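Side-chain contacts in unsaturated glucuronyl hydrolase (Streptococcus agalactiae, PDB 2ZZR), which hydrolyses unsaturated hyaluronan, chondroitin and heparin disaccharides, cleaving (1->3) and (1->4) glycosidic bonds to release the unsaturated uronic acid: residues A[37-42]-A[71-76]; A[79-84]-A[127-132]; A[155-160]-A[195-200]; A[169-174]-A[199-204]. One frame throughout, in Å; residues are numbered along the deposited sequence.

Overall arrangement
The four contacts fall into two groups, their centres about 30 Å apart. Interactions 1 and 2 share helix 70-84, and their centres lie 14 Å apart. Both pair helices through apolar groups, but interaction 1 is buried around an indole, while interaction 2 lies at the surface, where an isoleucine meets a phenol ring and a carboxylate. Interactions 3 and 4, with centres 30 to 31 Å from that of interaction 1, set two short strands, 156-157 and 170-172, against helix 192-209, with only 6 Å between their centres. Both are buried and mostly apolar; a hydrogen bond between Ile157 N and His201 ND1 ties them together, and interaction 4 reaches Asp174, probably the catalytic proton donor.

Interaction 1 (A[37-42]-A[71-76]); sequences KQLYIN and GFWTGC
Segments 37-42 and 71-76, each within a longer helix, run at 121° to each other with their axes 11.8 Å apart at closest approach, and Leu39 faces Cys76 where their CA atoms come nearest. That separation is wide for a helix pair, and side chains fill it. Both Leu39 methyls meet Cys76, CD1 3.6 Å from its carbonyl O and CD2 3.9 Å from its CB, and CD2 also lies 4.0 Å from Trp73 CZ3. The indole gets that far because Trp73 CG is anti to its backbone N (chi1 166°), which carries the six-membered ring across the gap to slide past Leu39 in the opposite direction. Helix 25-46 and helix 70-84 belong to the alpha barrel of this glycoside hydrolase family 88 enzyme, and this contact is buried between them. Further along, Asn42 CB meets the far corner of the indole, 3.8 Å from Trp73 CH2. The Asn42 amide takes no part in that touch: its OD1 accepts from Gly354 N and its ND2 donates to Arg355 O. Gln38 NE2 also donates to Asn42 OD1 (3.1 Å), approaching from above the carbonyl plane. Phe46 meets the Trp73 ring edge-to-face, and Leu383 packs against Leu39.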
# COMPACT_ATOMS: atom_id res chain seq x y z
N LYS A 37 20.03 4.98 -8.37
CA LYS A 37 20.58 5.26 -9.70
C LYS A 37 19.45 5.46 -10.72
O LYS A 37 19.50 6.39 -11.53
CB LYS A 37 21.51 4.14 -10.16
CG LYS A 37 22.87 4.16 -9.48
CD LYS A 37 23.69 2.97 -9.89
CE LYS A 37 24.99 2.89 -9.11
NZ LYS A 37 25.73 1.65 -9.47
N GLN A 38 18.43 4.61 -10.64
CA GLN A 38 17.24 4.76 -11.49
C GLN A 38 16.44 6.01 -11.14
O GLN A 38 15.96 6.71 -12.04
CB GLN A 38 16.36 3.50 -11.43
CG GLN A 38 15.25 3.47 -12.51
CD GLN A 38 15.82 3.59 -13.92
OE1 GLN A 38 16.53 2.69 -14.39
NE2 GLN A 38 15.51 4.69 -14.60
N LEU A 39 16.30 6.30 -9.85
CA LEU A 39 15.56 7.49 -9.42
C LEU A 39 16.20 8.79 -9.90
O LEU A 39 15.50 9.70 -10.33
CB LEU A 39 15.38 7.53 -7.89
CG LEU A 39 14.41 6.53 -7.26
CD1 LEU A 39 14.29 6.81 -5.76
CD2 LEU A 39 13.02 6.58 -7.92
N TYR A 40 17.53 8.86 -9.85
CA TYR A 40 18.24 10.05 -10.33
C TYR A 40 18.07 10.27 -11.83
O TYR A 40 17.86 11.40 -12.27
CB TYR A 40 19.72 9.99 -9.94
CG TYR A 40 19.98 10.48 -8.54
CD1 TYR A 40 20.21 9.58 -7.50
CD2 TYR A 40 19.99 11.85 -8.24
CE1 TYR A 40 20.44 10.03 -6.20
CE2 TYR A 40 20.23 12.30 -6.95
CZ TYR A 40 20.45 11.38 -5.93
OH TYR A 40 20.69 11.82 -4.65
N ILE A 41 18.14 9.18 -12.59
CA ILE A 41 17.86 9.17 -14.03
C ILE A 41 16.43 9.64 -14.31
O ILE A 41 16.18 10.40 -15.25
CB ILE A 41 18.15 7.77 -14.64
CG1 ILE A 41 19.66 7.51 -14.68
CG2 ILE A 41 17.53 7.62 -16.04
CD1 ILE A 41 20.04 6.08 -15.03
N ASN A 42 15.49 9.21 -13.47
CA ASN A 42 14.08 9.59 -13.63
C ASN A 42 13.71 11.01 -13.19
O ASN A 42 12.77 11.58 -13.72
CB ASN A 42 13.15 8.55 -13.00
CG ASN A 42 13.10 7.26 -13.80
OD1 ASN A 42 13.64 7.17 -14.90
ND2 ASN A 42 12.43 6.25 -13.25
N GLY A 71 1.56 10.63 -5.52
CA GLY A 71 2.25 10.64 -4.22
C GLY A 71 3.33 9.58 -4.07
O GLY A 71 4.29 9.78 -3.31
N PHE A 72 3.19 8.46 -4.79
CA PHE A 72 4.17 7.38 -4.74
C PHE A 72 5.51 7.79 -5.34
O PHE A 72 6.56 7.36 -4.87
CB PHE A 72 3.65 6.11 -5.43
CG PHE A 72 2.47 5.49 -4.73
CD1 PHE A 72 2.58 5.00 -3.43
CD2 PHE A 72 1.23 5.40 -5.37
CE1 PHE A 72 1.49 4.42 -2.77
CE2 PHE A 72 0.13 4.83 -4.73
CZ PHE A 72 0.26 4.34 -3.43
N TRP A 73 5.47 8.64 -6.37
CA TRP A 73 6.69 9.21 -6.95
C TRP A 73 7.44 10.04 -5.90
O TRP A 73 8.62 9.79 -5.62
CB TRP A 73 6.37 10.05 -8.19
CG TRP A 73 7.50 10.94 -8.65
CD1 TRP A 73 7.51 12.30 -8.67
CD2 TRP A 73 8.79 10.52 -9.13
NE1 TRP A 73 8.72 12.76 -9.15
CE2 TRP A 73 9.53 11.69 -9.43
CE3 TRP A 73 9.40 9.27 -9.33
CZ2 TRP A 73 10.84 11.65 -9.92
CZ3 TRP A 73 10.71 9.23 -9.83
CH2 TRP A 73 11.41 10.42 -10.12
N THR A 74 6.74 11.01 -5.30
CA THR A 74 7.31 11.86 -4.25
C THR A 74 7.81 11.01 -3.08
O THR A 74 8.88 11.29 -2.53
CB THR A 74 6.29 12.90 -3.75
OG1 THR A 74 5.64 13.52 -4.88
CG2 THR A 74 6.99 13.98 -2.91
N GLY A 75 7.06 9.97 -2.73
CA GLY A 75 7.49 9.02 -1.68
C GLY A 75 8.83 8.35 -1.97
O GLY A 75 9.65 8.19 -1.06
N CYS A 76 9.05 7.95 -3.22
CA CYS A 76 10.34 7.38 -3.64
C CYS A 76 11.46 8.39 -3.40
O CYS A 76 12.53 8.04 -2.89
CB CYS A 76 10.33 6.96 -5.12
SG CYS A 76 9.35 5.47 -5.51

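Interaction 2 (A[79-84]-A[127-132]); sequences LAYEYN and YRINGD
Ile129 reaches from helix 115-130 to both Tyr81 and Glu82 on helix 70-84, and following it outward from CB accounts for the whole contact. At CB the chain forks. The CG2 branch heads for Tyr81 and stops in the plane of the phenol ring, at its edge, 3.7 Å from Tyr81 CE1 and 4.1 Å from Tyr81 CD1. The other branch starts at CG1, which already lies 4.1 Å from Glu82 OE1. It ends at CD1, 4.0 Å from both Glu82 OE1 and Glu82 CG, so this methyl rests against the methylene and the carboxylate together. Glu82 extends beyond CG, which brings OE1 to the isoleucine tip. The two helices belong to the alpha barrel, and the C-terminal tail closes over this place: Tyr396 touches Ile129, and Trp397 O takes a hydrogen bond from Arg128. Hydrogen bonds from Tyr396 OH and Trp393 NE1 hold Glu82 OE1, and Lys391 forms a salt bridge with OE2. Between the two segments the attraction is van der Waals alone; the carboxylate beside Ile129 spends its polarity on the tail, whose lysine would be expected to keep it ionised.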
# COMPACT_ATOMS: atom_id res chain seq x y z
N LEU A 79 12.13 8.78 0.40
CA LEU A 79 12.84 7.60 0.90
C LEU A 79 14.32 7.66 0.53
O LEU A 79 15.19 7.40 1.36
CB LEU A 79 12.23 6.32 0.35
CG LEU A 79 10.88 5.97 0.97
CD1 LEU A 79 10.31 4.80 0.21
CD2 LEU A 79 11.01 5.65 2.46
N ALA A 80 14.59 8.02 -0.73
CA ALA A 80 15.96 8.20 -1.22
C ALA A 80 16.67 9.29 -0.41
O ALA A 80 17.85 9.13 -0.05
CB ALA A 80 15.94 8.55 -2.71
N TYR A 81 15.95 10.37 -0.14
CA TYR A 81 16.47 11.50 0.64
C TYR A 81 16.86 11.09 2.06
O TYR A 81 17.87 11.55 2.59
CB TYR A 81 15.47 12.65 0.67
CG TYR A 81 15.92 13.83 1.51
CD1 TYR A 81 15.30 14.11 2.73
CD2 TYR A 81 16.97 14.64 1.10
CE1 TYR A 81 15.72 15.19 3.51
CE2 TYR A 81 17.40 15.71 1.87
CZ TYR A 81 16.77 15.98 3.07
OH TYR A 81 17.18 17.04 3.84
N GLU A 82 16.07 10.22 2.68
CA GLU A 82 16.41 9.69 3.99
C GLU A 82 17.69 8.87 3.95
O GLU A 82 18.45 8.84 4.92
CB GLU A 82 15.28 8.83 4.54
CG GLU A 82 14.04 9.63 4.84
CD GLU A 82 13.14 8.93 5.82
OE1 GLU A 82 11.93 8.80 5.53
OE2 GLU A 82 13.64 8.52 6.88
N TYR A 83 17.92 8.21 2.82
CA TYR A 83 19.09 7.37 2.65
C TYR A 83 20.38 8.18 2.47
O TYR A 83 21.40 7.83 3.06
CB TYR A 83 18.91 6.41 1.47
CG TYR A 83 20.10 5.50 1.26
CD1 TYR A 83 20.31 4.39 2.09
CD2 TYR A 83 21.02 5.74 0.24
CE1 TYR A 83 21.38 3.55 1.91
CE2 TYR A 83 22.11 4.90 0.04
CZ TYR A 83 22.29 3.81 0.88
OH TYR A 83 23.36 2.97 0.70
N ASN A 84 20.34 9.23 1.66
CA ASN A 84 21.59 9.95 1.32
C ASN A 84 21.66 11.45 1.65
O ASN A 84 22.70 12.08 1.40
CB ASN A 84 22.02 9.65 -0.13
CG ASN A 84 21.14 10.33 -1.18
OD1 ASN A 84 21.23 10.01 -2.37
ND2 ASN A 84 20.30 11.26 -0.75
N TYR A 127 6.61 16.40 6.31
CA TYR A 127 6.36 16.82 7.68
C TYR A 127 7.12 15.97 8.71
O TYR A 127 7.70 16.52 9.65
CB TYR A 127 4.87 16.86 8.02
CG TYR A 127 4.61 17.43 9.40
CD1 TYR A 127 4.23 16.60 10.45
CD2 TYR A 127 4.80 18.79 9.66
CE1 TYR A 127 4.00 17.12 11.73
CE2 TYR A 127 4.59 19.32 10.94
CZ TYR A 127 4.19 18.48 11.96
OH TYR A 127 3.98 18.98 13.22
N ARG A 128 7.12 14.65 8.52
CA ARG A 128 7.91 13.74 9.37
C ARG A 128 9.39 14.11 9.35
O ARG A 128 10.06 14.10 10.39
CB ARG A 128 7.80 12.29 8.89
CG ARG A 128 6.41 11.73 8.85
CD ARG A 128 5.85 11.50 10.23
NE ARG A 128 4.71 10.60 10.16
CZ ARG A 128 3.67 10.62 10.99
NH1 ARG A 128 2.70 9.74 10.84
NH2 ARG A 128 3.62 11.50 11.98
N ILE A 129 9.88 14.41 8.15
CA ILE A 129 11.31 14.57 7.91
C ILE A 129 11.84 15.91 8.43
O ILE A 129 12.87 15.95 9.11
CB ILE A 129 11.64 14.35 6.41
CG1 ILE A 129 11.41 12.88 6.03
CG2 ILE A 129 13.09 14.76 6.10
CD1 ILE A 129 11.36 12.60 4.53
N ASN A 130 11.13 17.00 8.13
CA ASN A 130 11.61 18.33 8.52
C ASN A 130 10.55 19.30 9.08
O ASN A 130 10.85 20.47 9.32
CB ASN A 130 12.40 18.97 7.36
CG ASN A 130 11.57 19.16 6.09
OD1 ASN A 130 12.05 18.94 4.98
ND2 ASN A 130 10.33 19.57 6.25
N GLY A 131 9.33 18.81 9.29
CA GLY A 131 8.27 19.63 9.88
C GLY A 131 7.73 20.76 9.01
O GLY A 131 7.11 21.69 9.53
N ASP A 132 7.94 20.68 7.70
CA ASP A 132 7.49 21.73 6.77
C ASP A 132 6.01 22.08 6.96
O ASP A 132 5.15 21.20 6.90
CB ASP A 132 7.79 21.35 5.32
CG ASP A 132 7.47 22.47 4.34
OD1 ASP A 132 8.37 23.31 4.09
OD2 ASP A 132 6.31 22.54 3.86

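Interaction 3 (A[155-160]-A[195-200]); sequences GFIQAW and RQVAVN
Gly155 and Asn200 bring their backbones close together, with CA atoms 5.3 Å apart, where a small beta hairpin lies against helix 192-209. Strands 150-151 and 156-157 form that antiparallel pair, and Gly155 and Phe156 both face Gln151 in a G1 beta bulge. Gly155 takes the positive phi of the bulge's first position (65°). This is the tight part of the contact. Having no side chain, the glycine lets the hairpin backbone come right up to the helix. Its carbonyl presses on the helix, the O of Gly155 3.1 Å from Asn200 C and 3.4 Å from Asn200 CB, with no hydrogen bond across. Asn200 O is equally near, but both oxygens are acceptors, so closeness here reflects packing and not a polar bond. Asn200 also marks the looser, partly exposed border: its amide turns to Tyr150, whose OH accepts from ND2. One helical turn back the contact is buried and more relaxed. Here Ile157 and Val197 cross at about a right angle, and Leu182 of helix 180-189 packs on both. Val197 swings CG1 to the side opposite its backbone N (chi1 166°) and offers that methyl to the isoleucine, 3.9 Å from Ile157 CG1 and 4.0 Å from Ile157 CD1.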
# COMPACT_ATOMS: atom_id res chain seq x y z
N GLY A 155 -20.94 3.51 8.46
CA GLY A 155 -19.72 3.99 9.11
C GLY A 155 -18.46 3.73 8.30
O GLY A 155 -17.49 3.17 8.81
N PHE A 156 -18.48 4.13 7.03
CA PHE A 156 -17.37 3.88 6.13
C PHE A 156 -17.13 5.07 5.20
O PHE A 156 -18.01 5.91 5.00
CB PHE A 156 -17.62 2.62 5.30
CG PHE A 156 -18.75 2.77 4.31
CD1 PHE A 156 -20.07 2.57 4.71
CD2 PHE A 156 -18.50 3.11 2.98
CE1 PHE A 156 -21.12 2.72 3.81
CE2 PHE A 156 -19.54 3.26 2.07
CZ PHE A 156 -20.86 3.06 2.49
N ILE A 157 -15.92 5.13 4.65
CA ILE A 157 -15.57 6.14 3.65
C ILE A 157 -15.95 5.57 2.29
O ILE A 157 -15.42 4.53 1.86
CB ILE A 157 -14.05 6.48 3.68
CG1 ILE A 157 -13.68 7.06 5.05
CG2 ILE A 157 -13.69 7.45 2.54
CD1 ILE A 157 -12.21 7.05 5.34
N GLN A 158 -16.87 6.24 1.61
CA GLN A 158 -17.34 5.77 0.31
C GLN A 158 -16.30 5.97 -0.77
O GLN A 158 -15.67 7.03 -0.86
CB GLN A 158 -18.66 6.46 -0.09
CG GLN A 158 -19.37 5.75 -1.26
CD GLN A 158 -20.55 6.52 -1.82
OE1 GLN A 158 -20.83 6.47 -3.02
NE2 GLN A 158 -21.26 7.22 -0.95
N ALA A 159 -16.13 4.95 -1.60
CA ALA A 159 -15.26 5.02 -2.77
C ALA A 159 -15.81 6.01 -3.80
O ALA A 159 -16.95 6.49 -3.65
CB ALA A 159 -15.11 3.64 -3.39
N TRP A 160 -15.00 6.34 -4.80
CA TRP A 160 -15.39 7.25 -5.88
C TRP A 160 -16.75 6.91 -6.49
O TRP A 160 -17.17 5.74 -6.51
CB TRP A 160 -14.32 7.30 -6.98
CG TRP A 160 -13.79 5.96 -7.41
CD1 TRP A 160 -12.66 5.34 -6.94
CD2 TRP A 160 -14.35 5.08 -8.40
NE1 TRP A 160 -12.49 4.13 -7.57
CE2 TRP A 160 -13.51 3.95 -8.47
CE3 TRP A 160 -15.47 5.14 -9.23
CZ2 TRP A 160 -13.76 2.88 -9.34
CZ3 TRP A 160 -15.72 4.08 -10.10
CH2 TRP A 160 -14.87 2.97 -10.15
N ARG A 195 -10.51 10.45 14.13
CA ARG A 195 -10.25 9.12 14.67
C ARG A 195 -11.50 8.24 14.59
O ARG A 195 -11.42 7.07 14.22
CB ARG A 195 -9.75 9.20 16.12
CG ARG A 195 -9.35 7.84 16.69
CD ARG A 195 -8.76 7.90 18.09
NE ARG A 195 -8.08 6.63 18.38
CZ ARG A 195 -8.69 5.53 18.80
NH1 ARG A 195 -10.01 5.52 19.02
NH2 ARG A 195 -7.99 4.42 19.01
N GLN A 196 -12.66 8.82 14.92
CA GLN A 196 -13.93 8.10 14.86
C GLN A 196 -14.21 7.54 13.47
O GLN A 196 -14.59 6.38 13.33
CB GLN A 196 -15.09 8.98 15.33
CG GLN A 196 -15.06 9.24 16.83
CD GLN A 196 -15.97 10.37 17.29
OE1 GLN A 196 -16.39 11.23 16.49
NE2 GLN A 196 -16.27 10.39 18.58
N VAL A 197 -14.02 8.36 12.44
CA VAL A 197 -14.20 7.93 11.05
C VAL A 197 -13.22 6.81 10.69
O VAL A 197 -13.61 5.80 10.10
CB VAL A 197 -14.08 9.12 10.07
CG1 VAL A 197 -13.92 8.64 8.63
CG2 VAL A 197 -15.29 10.02 10.20
N ALA A 198 -11.94 6.99 11.05
CA ALA A 198 -10.92 5.97 10.78
C ALA A 198 -11.27 4.63 11.44
O ALA A 198 -11.21 3.57 10.80
CB ALA A 198 -9.54 6.46 11.22
N VAL A 199 -11.64 4.68 12.71
CA VAL A 199 -11.96 3.48 13.46
C VAL A 199 -13.20 2.78 12.89
O VAL A 199 -13.19 1.57 12.65
CB VAL A 199 -12.13 3.79 14.96
CG1 VAL A 199 -12.70 2.59 15.71
CG2 VAL A 199 -10.79 4.21 15.55
N ASN A 200 -14.27 3.56 12.66
CA ASN A 200 -15.51 3.02 12.10
C ASN A 200 -15.26 2.38 10.75
O ASN A 200 -15.74 1.28 10.48
CB ASN A 200 -16.58 4.11 11.95
CG ASN A 200 -17.17 4.53 13.28
OD1 ASN A 200 -16.89 3.94 14.32
ND2 ASN A 200 -18.00 5.58 13.25

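Interaction 4 (A[169-174]-A[199-204]); sequences YRLIID and VNHFYA
Leu171 on strand 170-172 packs against His201 and Ala204, three residues apart on one side of helix 192-209. The apolar contacts come first. Leu171 CB lies 4.0 Å from His201 CE1, approaching the imidazole obliquely. Farther out, the leucine holds CG between its backbone N and carbonyl carbon (chi1 62°), a crowded rotamer that puts CD2 4.0 Å from Ala204 CB and equally far from Ala204 C. Phe156 of the neighbouring hairpin touches all three residues and completes this buried cluster.

The polar link runs through a water. This molecule donates to Ile172 O at 2.9 Å and is hydrogen-bonded to His201 NE2 at 2.8 Å, bridging strand and helix where no direct hydrogen bond joins them. On the other side of the imidazole, ND1 is paired with Ile157 N, so both ring nitrogens are engaged and the ring's rotation is fixed. The fully extended first torsion of His201 (chi1 -180°) carries the ring out from the helix between these two partners.

Backbone bonding of Leu171 to Phe220 sets the strand in its sheet, and one residue separates its end from Asp174, whose OD2 is hydrogen-bonded to His113 NE2. Asp174 is probably the proton donor of this family 88 hydrolase, so the water-bridged strand leads into a likely catalytic residue at the substrate-binding site.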
# COMPACT_ATOMS: atom_id res chain seq x y z
N TYR A 169 -22.64 2.81 -3.44
CA TYR A 169 -22.53 2.95 -1.99
C TYR A 169 -21.69 1.82 -1.40
O TYR A 169 -22.21 0.80 -0.94
CB TYR A 169 -23.93 2.98 -1.38
CG TYR A 169 -24.03 3.59 -0.01
CD1 TYR A 169 -23.92 4.97 0.17
CD2 TYR A 169 -24.26 2.80 1.11
CE1 TYR A 169 -24.03 5.54 1.43
CE2 TYR A 169 -24.37 3.36 2.38
CZ TYR A 169 -24.26 4.73 2.53
OH TYR A 169 -24.37 5.29 3.78
N ARG A 170 -20.37 2.00 -1.46
CA ARG A 170 -19.45 0.91 -1.21
C ARG A 170 -18.12 1.43 -0.68
O ARG A 170 -17.78 2.61 -0.88
CB ARG A 170 -19.22 0.12 -2.50
CG ARG A 170 -18.32 0.84 -3.52
CD ARG A 170 -18.75 0.61 -4.96
NE ARG A 170 -17.70 1.06 -5.89
CZ ARG A 170 -17.47 2.33 -6.23
NH1 ARG A 170 -16.49 2.61 -7.07
NH2 ARG A 170 -18.22 3.31 -5.74
N LEU A 171 -17.38 0.55 -0.02
CA LEU A 171 -15.98 0.80 0.32
C LEU A 171 -15.10 -0.12 -0.51
O LEU A 171 -15.55 -1.15 -1.02
CB LEU A 171 -15.72 0.60 1.82
CG LEU A 171 -15.93 -0.78 2.48
CD1 LEU A 171 -14.81 -1.78 2.18
CD2 LEU A 171 -16.10 -0.62 4.00
N ILE A 172 -13.82 0.25 -0.64
CA ILE A 172 -12.85 -0.59 -1.33
C ILE A 172 -11.72 -0.86 -0.34
O ILE A 172 -11.42 -0.02 0.51
CB ILE A 172 -12.35 0.09 -2.64
CG1 ILE A 172 -13.53 0.24 -3.62
CG2 ILE A 172 -11.21 -0.70 -3.29
CD1 ILE A 172 -13.22 1.01 -4.89
N ILE A 173 -11.12 -2.05 -0.42
CA ILE A 173 -10.18 -2.50 0.61
C ILE A 173 -8.93 -1.61 0.73
O ILE A 173 -8.35 -1.48 1.82
CB ILE A 173 -9.77 -3.99 0.43
CG1 ILE A 173 -9.04 -4.49 1.69
CG2 ILE A 173 -8.98 -4.19 -0.87
CD1 ILE A 173 -8.87 -5.99 1.76
N ASP A 174 -8.54 -0.98 -0.38
CA ASP A 174 -7.35 -0.11 -0.34
C ASP A 174 -7.55 1.13 0.53
O ASP A 174 -6.58 1.81 0.89
CB ASP A 174 -6.83 0.23 -1.74
CG ASP A 174 -7.74 1.17 -2.51
OD1 ASP A 174 -7.31 1.60 -3.60
OD2 ASP A 174 -8.87 1.49 -2.07
N VAL A 199 -11.64 4.68 12.71
CA VAL A 199 -11.96 3.48 13.46
C VAL A 199 -13.20 2.78 12.89
O VAL A 199 -13.19 1.57 12.65
CB VAL A 199 -12.13 3.79 14.96
CG1 VAL A 199 -12.70 2.59 15.71
CG2 VAL A 199 -10.79 4.21 15.55
N ASN A 200 -14.27 3.56 12.66
CA ASN A 200 -15.51 3.02 12.10
C ASN A 200 -15.26 2.38 10.75
O ASN A 200 -15.74 1.28 10.48
CB ASN A 200 -16.58 4.11 11.95
CG ASN A 200 -17.17 4.53 13.28
OD1 ASN A 200 -16.89 3.94 14.32
ND2 ASN A 200 -18.00 5.58 13.25
N HIS A 201 -14.50 3.09 9.91
CA HIS A 201 -14.14 2.56 8.60
C HIS A 201 -13.34 1.28 8.71
O HIS A 201 -13.57 0.33 7.96
CB HIS A 201 -13.36 3.56 7.75
CG HIS A 201 -13.01 3.02 6.40
ND1 HIS A 201 -13.82 3.20 5.30
CD2 HIS A 201 -11.98 2.24 5.99
CE1 HIS A 201 -13.29 2.58 4.26
NE2 HIS A 201 -12.17 1.99 4.65
N PHE A 202 -12.41 1.23 9.66
CA PHE A 202 -11.65 0.02 9.85
C PHE A 202 -12.55 -1.18 10.13
O PHE A 202 -12.43 -2.21 9.48
CB PHE A 202 -10.57 0.12 10.95
CG PHE A 202 -9.83 -1.17 11.11
CD1 PHE A 202 -8.75 -1.47 10.27
CD2 PHE A 202 -10.29 -2.15 11.99
CE1 PHE A 202 -8.10 -2.70 10.36
CE2 PHE A 202 -9.65 -3.38 12.08
CZ PHE A 202 -8.55 -3.66 11.26
N TYR A 203 -13.45 -1.05 11.10
CA TYR A 203 -14.32 -2.17 11.47
C TYR A 203 -15.31 -2.55 10.38
O TYR A 203 -15.58 -3.73 10.19
CB TYR A 203 -15.02 -1.93 12.81
CG TYR A 203 -14.07 -2.04 13.98
CD1 TYR A 203 -13.78 -0.94 14.78
CD2 TYR A 203 -13.44 -3.26 14.28
CE1 TYR A 203 -12.91 -1.04 15.86
CE2 TYR A 203 -12.56 -3.37 15.36
CZ TYR A 203 -12.30 -2.25 16.14
OH TYR A 203 -11.43 -2.34 17.21
N ALA A 204 -15.82 -1.56 9.66
CA ALA A 204 -16.69 -1.83 8.50
C ALA A 204 -15.94 -2.67 7.47
O ALA A 204 -16.49 -3.61 6.88
CB ALA A 204 -17.18 -0.53 7.89
O HOH W 1 -11.15 -0.29 3.36